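Local coordinates for 5'-deoxynucleotidase (Archaeoglobus fulgidus, PDB 1YNB), which probably hydrolyses 2'-deoxyribonucleoside 5'-monophosphates to the deoxyribonucleoside and phosphate, working as a homodimer with a divalent metal such as cobalt or manganese, at residues 134-137 / 142-145. Residues are numbered along the deposited sequence; the frame is centred on the assembly and turned at random.
Sequences EYSQ and AIRF
The methyl group of Ala142 fits against the chain where Tyr135 passes into Ser136, its CB lying 3.6 Å from Tyr135 CB and equally close to Ser136 N. The meeting is made by carbon rather than by hydrogen bonds, for none crosses between 134-137 and 142-145. Of the Tyr135 side chain, CB alone makes the contact: the ring runs off toward Trp28, which it meets edge-to-face, and its OH bonds to Glu37 N. After helix 117-135, a helix of the HD-domain fold, the chain doubles back through a short loop, and residues 142-145, part of a longer 3-10 stretch, lie beside its last turn, bringing the CA atoms of Ser136 and Ala142 to 4.7 Å. Ser136 turns its CB to Ile143, 3.9 Å from Ile143 N and 4.0 Å from Ile143 CB. Chi1 of 75° sets its OG between backbone N and carbonyl carbon, where it hydrogen-bonds Val133 O in the preceding helical turn. Ile143 sends CG1 away from its backbone N (chi1 -162°), and the bend at chi2 (71°) brings CD1 back to 4.2 Å from Ser136 OG, while its side chain also touches Val133. Within the 3-10 segment, Phe145 N bonds Ala142 O at 3.1 Å, and the Phe145 ring presents its edge to that oxygen, which lies in the ring plane.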
ATOM      1  N   GLU A 134     -10.850  -8.003   8.462  1.00 16.39           N
ATOM      2  CA  GLU A 134     -10.840  -6.956   7.408  1.00 15.94           C
ATOM      3  C   GLU A 134     -11.609  -7.432   6.174  1.00 17.75           C
ATOM      4  O   GLU A 134     -12.395  -6.670   5.593  1.00 20.07           O
ATOM      5  CB  GLU A 134      -9.390  -6.609   7.025  1.00 15.70           C
ATOM      6  CG  GLU A 134      -8.735  -5.866   8.180  1.00 16.33           C
ATOM      7  CD  GLU A 134      -7.206  -6.027   8.268  1.00 17.15           C
ATOM      8  OE1 GLU A 134      -6.642  -5.457   9.236  1.00 19.25           O
ATOM      9  OE2 GLU A 134      -6.591  -6.686   7.398  1.00 15.79           O
ATOM     10  N   TYR A 135     -11.401  -8.674   5.769  1.00 15.65           N
ATOM     11  CA  TYR A 135     -12.105  -9.179   4.585  1.00 16.12           C
ATOM     12  C   TYR A 135     -13.587  -9.471   4.824  1.00 16.10           C
ATOM     13  O   TYR A 135     -14.367  -9.527   3.856  1.00 19.49           O
ATOM     14  CB  TYR A 135     -11.430 -10.446   4.044  1.00 14.94           C
ATOM     15  CG  TYR A 135     -10.152 -10.228   3.246  1.00 16.19           C
ATOM     16  CD1 TYR A 135      -9.940  -9.044   2.512  1.00 13.75           C
ATOM     17  CD2 TYR A 135      -9.209 -11.237   3.125  1.00 14.46           C
ATOM     18  CE1 TYR A 135      -8.828  -8.894   1.677  1.00 16.34           C
ATOM     19  CE2 TYR A 135      -8.085 -11.106   2.295  1.00 14.27           C
ATOM     20  CZ  TYR A 135      -7.898  -9.939   1.570  1.00 14.41           C
ATOM     21  OH  TYR A 135      -6.823  -9.773   0.755  1.00 16.57           O
ATOM     22  N   SER A 136     -13.973  -9.648   6.084  1.00 15.67           N
ATOM     23  CA  SER A 136     -15.371  -9.953   6.424  1.00 18.68           C
ATOM     24  C   SER A 136     -16.308  -8.837   5.994  1.00 22.02           C
ATOM     25  O   SER A 136     -17.497  -9.081   5.772  1.00 22.52           O
ATOM     26  CB  SER A 136     -15.535 -10.234   7.930  1.00 18.91           C
ATOM     27  OG  SER A 136     -15.482  -9.040   8.700  1.00 22.00           O
ATOM     28  N   GLN A 137     -15.755  -7.638   5.816  1.00 21.91           N
ATOM     29  CA  GLN A 137     -16.549  -6.482   5.374  1.00 25.22           C
ATOM     30  C   GLN A 137     -16.949  -6.620   3.893  1.00 25.53           C
ATOM     31  O   GLN A 137     -17.881  -5.923   3.440  1.00 27.66           O
ATOM     32  CB  GLN A 137     -15.750  -5.191   5.590  1.00 26.49           C
ATOM     33  CG  GLN A 137     -14.949  -5.172   6.919  1.00 33.33           C
ATOM     34  CD  GLN A 137     -15.825  -5.316   8.164  1.00 36.73           C
ATOM     35  OE1 GLN A 137     -15.590  -6.194   9.004  1.00 40.11           O
ATOM     36  NE2 GLN A 137     -16.826  -4.445   8.299  1.00 36.61           N
ATOM     37  N   ALA A 142     -15.469 -14.641   5.509  1.00 22.61           N
ATOM     38  CA  ALA A 142     -14.038 -14.426   5.831  1.00 23.14           C
ATOM     39  C   ALA A 142     -13.807 -14.447   7.340  1.00 20.95           C
ATOM     40  O   ALA A 142     -12.715 -14.779   7.784  1.00 23.72           O
ATOM     41  CB  ALA A 142     -13.567 -13.099   5.268  1.00 21.15           C
ATOM     42  N   ILE A 143     -14.814 -14.083   8.127  1.00 22.54           N
ATOM     43  CA  ILE A 143     -14.673 -14.037   9.580  1.00 23.41           C
ATOM     44  C   ILE A 143     -14.328 -15.392  10.188  1.00 24.36           C
ATOM     45  O   ILE A 143     -13.823 -15.438  11.309  1.00 24.01           O
ATOM     46  CB  ILE A 143     -15.955 -13.452  10.293  1.00 23.70           C
ATOM     47  CG1 ILE A 143     -15.607 -13.010  11.721  1.00 24.23           C
ATOM     48  CG2 ILE A 143     -17.100 -14.484  10.346  1.00 25.58           C
ATOM     49  CD1 ILE A 143     -14.726 -11.763  11.755  1.00 22.96           C
ATOM     50  N   ARG A 144     -14.578 -16.480   9.465  1.00 25.26           N
ATOM     51  CA  ARG A 144     -14.281 -17.793  10.014  1.00 27.35           C
ATOM     52  C   ARG A 144     -12.780 -17.980  10.196  1.00 26.50           C
ATOM     53  O   ARG A 144     -12.357 -18.761  11.060  1.00 24.66           O
ATOM     54  CB  ARG A 144     -14.795 -18.920   9.108  1.00 31.11           C
ATOM     55  CG  ARG A 144     -16.309 -19.041   8.999  1.00 36.08           C
ATOM     56  CD  ARG A 144     -16.976 -19.083  10.365  1.00 42.89           C
ATOM     57  NE  ARG A 144     -18.361 -19.548  10.299  1.00 47.86           N
ATOM     58  CZ  ARG A 144     -19.311 -19.024   9.525  1.00 50.06           C
ATOM     59  NH1 ARG A 144     -19.046 -17.991   8.726  1.00 51.01           N
ATOM     60  NH2 ARG A 144     -20.536 -19.554   9.539  1.00 52.15           N
ATOM     61  N   PHE A 145     -11.982 -17.321   9.359  1.00 25.68           N
ATOM     62  CA  PHE A 145     -10.524 -17.441   9.487  1.00 26.34           C
ATOM     63  C   PHE A 145     -10.030 -16.750  10.766  1.00 25.15           C
ATOM     64  O   PHE A 145      -8.865 -16.900  11.143  1.00 28.33           O
ATOM     65  CB  PHE A 145      -9.804 -16.833   8.260  1.00 28.37           C
ATOM     66  CG  PHE A 145      -9.940 -17.639   6.978  1.00 31.70           C
ATOM     67  CD1 PHE A 145      -8.932 -18.531   6.580  1.00 34.40           C
ATOM     68  CD2 PHE A 145     -11.035 -17.454   6.135  1.00 33.33           C
ATOM     69  CE1 PHE A 145      -9.006 -19.217   5.357  1.00 35.59           C
ATOM     70  CE2 PHE A 145     -11.122 -18.135   4.910  1.00 34.97           C
ATOM     71  CZ  PHE A 145     -10.106 -19.015   4.518  1.00 35.17           C
TER